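Long-range contact in putative cell surface protein (Streptococcus pyogenes, PDB 4OFQ), which probably serves as an antigen I/II-family adhesin on the streptococcal cell surface, this construct being its beta-sandwich C-terminal region: residues Y70-I75 against V124-M129. Sequence-based numbering, arbitrary orientation.
Sequences YKDEAI and VGEFYM. With CA (calcium ion), chain C.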
ATOM      1  N   TYR A  70       4.162  -5.011  14.169  1.00 10.40           N
ATOM      2  CA  TYR A  70       4.197  -4.321  12.883  1.00 10.22           C
ATOM      3  C   TYR A  70       5.426  -3.430  12.851  1.00 12.42           C
ATOM      4  O   TYR A  70       5.893  -2.982  13.904  1.00 11.28           O
ATOM      5  CB  TYR A  70       2.933  -3.479  12.686  1.00  9.54           C
ATOM      6  CG  TYR A  70       2.713  -2.428  13.770  1.00 13.21           C
ATOM      7  CD1 TYR A  70       1.995  -2.728  14.927  1.00 13.33           C
ATOM      8  CD2 TYR A  70       3.215  -1.140  13.634  1.00  9.82           C
ATOM      9  CE1 TYR A  70       1.802  -1.775  15.927  1.00 13.04           C
ATOM     10  CE2 TYR A  70       3.019  -0.177  14.622  1.00  9.99           C
ATOM     11  CZ  TYR A  70       2.306  -0.504  15.762  1.00 13.66           C
ATOM     12  OH  TYR A  70       2.104   0.463  16.731  1.00 10.18           O
ATOM     13  N   LYS A  71       5.963  -3.181  11.656  1.00 12.59           N
ATOM     14  CA  LYS A  71       7.094  -2.256  11.530  1.00 11.80           C
ATOM     15  C   LYS A  71       6.603  -0.832  11.785  1.00 12.33           C
ATOM     16  O   LYS A  71       5.897  -0.242  10.953  1.00 12.52           O
ATOM     17  CB  LYS A  71       7.712  -2.349  10.141  1.00 12.16           C
ATOM     18  CG  LYS A  71       8.871  -1.396   9.927  1.00 17.39           C
ATOM     19  CD  LYS A  71       9.598  -1.743   8.643  1.00 15.98           C
ATOM     20  CE  LYS A  71      10.619  -0.677   8.270  1.00 19.43           C
ATOM     21  NZ  LYS A  71      11.307  -1.053   6.986  1.00 24.97           N
ATOM     22  N   ASP A  72       6.981  -0.272  12.925  1.00 12.74           N
ATOM     23  CA  ASP A  72       6.356   0.978  13.352  1.00 12.27           C
ATOM     24  C   ASP A  72       6.820   2.225  12.582  1.00 13.63           C
ATOM     25  O   ASP A  72       6.214   3.280  12.698  1.00 20.18           O
ATOM     26  CB  ASP A  72       6.421   1.156  14.886  1.00 15.24           C
ATOM     27  CG  ASP A  72       7.831   1.394  15.413  1.00 19.21           C
ATOM     28  OD1 ASP A  72       8.676   1.984  14.705  1.00 16.80           O
ATOM     29  OD2 ASP A  72       8.085   1.000  16.571  1.00 16.53           O
ATOM     30  N   GLU A  73       7.885   2.090  11.797  1.00 17.49           N
ATOM     31  CA  GLU A  73       8.336   3.171  10.913  1.00 19.42           C
ATOM     32  C   GLU A  73       7.451   3.250   9.672  1.00 17.48           C
ATOM     33  O   GLU A  73       7.345   4.294   9.026  1.00 18.03           O
ATOM     34  CB  GLU A  73       9.783   2.934  10.480  1.00 27.00           C
ATOM     35  CG  GLU A  73      10.355   4.022   9.576  1.00 41.39           C
ATOM     36  CD  GLU A  73      11.528   3.544   8.728  1.00 52.22           C
ATOM     37  OE1 GLU A  73      12.113   2.485   9.051  1.00 53.44           O
ATOM     38  OE2 GLU A  73      11.858   4.228   7.732  1.00 51.29           O
ATOM     39  N   ALA A  74       6.811   2.135   9.347  1.00 11.75           N
ATOM     40  CA  ALA A  74       6.080   1.996   8.097  1.00 11.22           C
ATOM     41  C   ALA A  74       4.574   2.021   8.328  1.00 13.46           C
ATOM     42  O   ALA A  74       3.843   2.813   7.725  1.00 12.90           O
ATOM     43  CB  ALA A  74       6.484   0.690   7.412  1.00 13.34           C
ATOM     44  N   ILE A  75       4.119   1.144   9.210  1.00 15.82           N
ATOM     45  CA  ILE A  75       2.708   1.021   9.506  1.00 12.63           C
ATOM     46  C   ILE A  75       2.312   1.992  10.603  1.00 11.07           C
ATOM     47  O   ILE A  75       3.000   2.109  11.613  1.00 10.74           O
ATOM     48  CB  ILE A  75       2.377  -0.431   9.917  1.00 12.46           C
ATOM     49  CG1 ILE A  75       2.237  -1.295   8.661  1.00  9.48           C
ATOM     50  CG2 ILE A  75       1.115  -0.493  10.729  1.00 12.77           C
ATOM     51  CD1 ILE A  75       2.346  -2.791   8.910  1.00  9.60           C
ATOM     52  N   VAL A 124       9.883  -5.939  18.515  1.00 18.30           N
ATOM     53  CA  VAL A 124      10.674  -4.725  18.355  1.00 19.41           C
ATOM     54  C   VAL A 124       9.782  -3.495  18.267  1.00 20.41           C
ATOM     55  O   VAL A 124       8.788  -3.498  17.546  1.00 16.27           O
ATOM     56  CB  VAL A 124      11.539  -4.814  17.077  1.00 24.69           C
ATOM     57  CG1 VAL A 124      12.170  -3.474  16.737  1.00 31.50           C
ATOM     58  CG2 VAL A 124      12.609  -5.878  17.243  1.00 25.49           C
ATOM     59  N   GLY A 125      10.129  -2.443  19.003  1.00 16.54           N
ATOM     60  CA  GLY A 125       9.367  -1.198  18.925  1.00 19.32           C
ATOM     61  C   GLY A 125       7.923  -1.364  19.364  1.00 17.81           C
ATOM     62  O   GLY A 125       7.647  -2.106  20.315  1.00 14.26           O
ATOM     63  N   GLU A 126       7.004  -0.687  18.677  1.00 13.34           N
ATOM     64  CA  GLU A 126       5.588  -0.771  19.023  1.00 15.83           C
ATOM     65  C   GLU A 126       5.002  -2.111  18.612  1.00 16.37           C
ATOM     66  O   GLU A 126       5.414  -2.702  17.619  1.00 13.41           O
ATOM     67  CB  GLU A 126       4.787   0.346  18.348  1.00 14.30           C
ATOM     68  CG  GLU A 126       5.333   1.742  18.579  1.00 12.64           C
ATOM     69  CD  GLU A 126       4.597   2.802  17.791  1.00 16.50           C
ATOM     70  OE1 GLU A 126       3.717   2.454  16.955  1.00 11.60           O
ATOM     71  OE2 GLU A 126       4.912   3.993  17.996  1.00 13.19           O
ATOM     72  N   PHE A 127       4.026  -2.586  19.376  1.00 11.54           N
ATOM     73  CA  PHE A 127       3.301  -3.781  18.991  1.00 11.00           C
ATOM     74  C   PHE A 127       1.925  -3.778  19.645  1.00 12.33           C
ATOM     75  O   PHE A 127       1.667  -2.985  20.553  1.00 13.11           O
ATOM     76  CB  PHE A 127       4.103  -5.044  19.360  1.00 11.54           C
ATOM     77  CG  PHE A 127       4.415  -5.174  20.825  1.00 15.33           C
ATOM     78  CD1 PHE A 127       5.528  -4.545  21.368  1.00 18.38           C
ATOM     79  CD2 PHE A 127       3.624  -5.975  21.656  1.00 12.11           C
ATOM     80  CE1 PHE A 127       5.835  -4.693  22.738  1.00 13.83           C
ATOM     81  CE2 PHE A 127       3.928  -6.132  23.022  1.00 12.82           C
ATOM     82  CZ  PHE A 127       5.030  -5.486  23.550  1.00 15.73           C
ATOM     83  N   TYR A 128       1.026  -4.618  19.142  1.00 10.37           N
ATOM     84  CA  TYR A 128      -0.208  -4.904  19.851  1.00  9.91           C
ATOM     85  C   TYR A 128      -0.088  -6.261  20.497  1.00 14.51           C
ATOM     86  O   TYR A 128       0.535  -7.169  19.940  1.00 11.78           O
ATOM     87  CB  TYR A 128      -1.390  -4.979  18.904  1.00  9.34           C
ATOM     88  CG  TYR A 128      -1.958  -3.645  18.523  1.00 11.30           C
ATOM     89  CD1 TYR A 128      -1.509  -2.984  17.387  1.00 14.85           C
ATOM     90  CD2 TYR A 128      -2.947  -3.045  19.304  1.00  9.25           C
ATOM     91  CE1 TYR A 128      -2.046  -1.746  17.025  1.00  9.64           C
ATOM     92  CE2 TYR A 128      -3.483  -1.815  18.951  1.00  9.19           C
ATOM     93  CZ  TYR A 128      -3.023  -1.181  17.814  1.00 12.60           C
ATOM     94  OH  TYR A 128      -3.539   0.035  17.452  1.00 10.55           O
ATOM     95  N   MET A 129      -0.681  -6.398  21.676  0.84 10.86           N
ATOM     96  CA  MET A 129      -0.791  -7.709  22.290  0.84 13.64           C
ATOM     97  C   MET A 129      -2.233  -7.967  22.704  0.84 13.21           C
ATOM     98  O   MET A 129      -2.952  -7.032  23.062  0.84 12.70           O
ATOM     99  CB  MET A 129       0.213  -7.893  23.446  0.84 17.20           C
ATOM    100  CG  MET A 129       0.037  -6.976  24.645  0.84 19.53           C
ATOM    101  SD  MET A 129       1.442  -7.064  25.796  0.84 19.86           S
ATOM    102  CE  MET A 129       1.561  -8.825  26.118  0.84 14.19           C
TER
HETATM  103 CA    CA C1401       7.091  -3.186  16.012  0.61 15.37          CA
HETATM  104  O   HOH W   1       8.626  -1.767  14.912  1.00 12.51           O
HETATM  105  O   HOH W   2       2.779   3.571  14.744  1.00 19.16           O
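E126 OE1 accepts two short bonds, one from the hydroxyl of Y70, with OH to OE1 at 2.6 Å, and one from water 2. The hydroxyl reaches OE1 on its anti side, 19° out of the carboxylate plane, and the ring and carboxylate planes stand 73° apart. The extended chain of E126, with CD anti to CA, carries the carboxylate out to the hydroxyl. Y70 OH is also hydrogen-bonded to H101 NE2, which gives the tyrosine tip a second anchor. The second direct link runs from E126 N to the anti lone pair of D72 OD2 at 2.9 Å and is nearly straight (172°). OD2 also lies 3.5 Å from G125 CA.

Both segments turn backbone carbonyls onto a calcium ion: Y70 O lies 2.4 Å from the metal, V124 O 2.3 Å and E126 O 2.4 Å. Water 1, also bound by D72 N, and D69 OD1 complete the ligands seen. The calcium thus ties the two segments together, and its charge may ease the 4.6 Å approach of D72 OD2 to E126 OE2.

The site sits in the antigen I/II C2 terminal domain, at the end of strand 64-70 and the start of its antiparallel neighbour 127-132; strand 97-102 flanks 127-132, and strand 164-174 borders 64-70 on its other side.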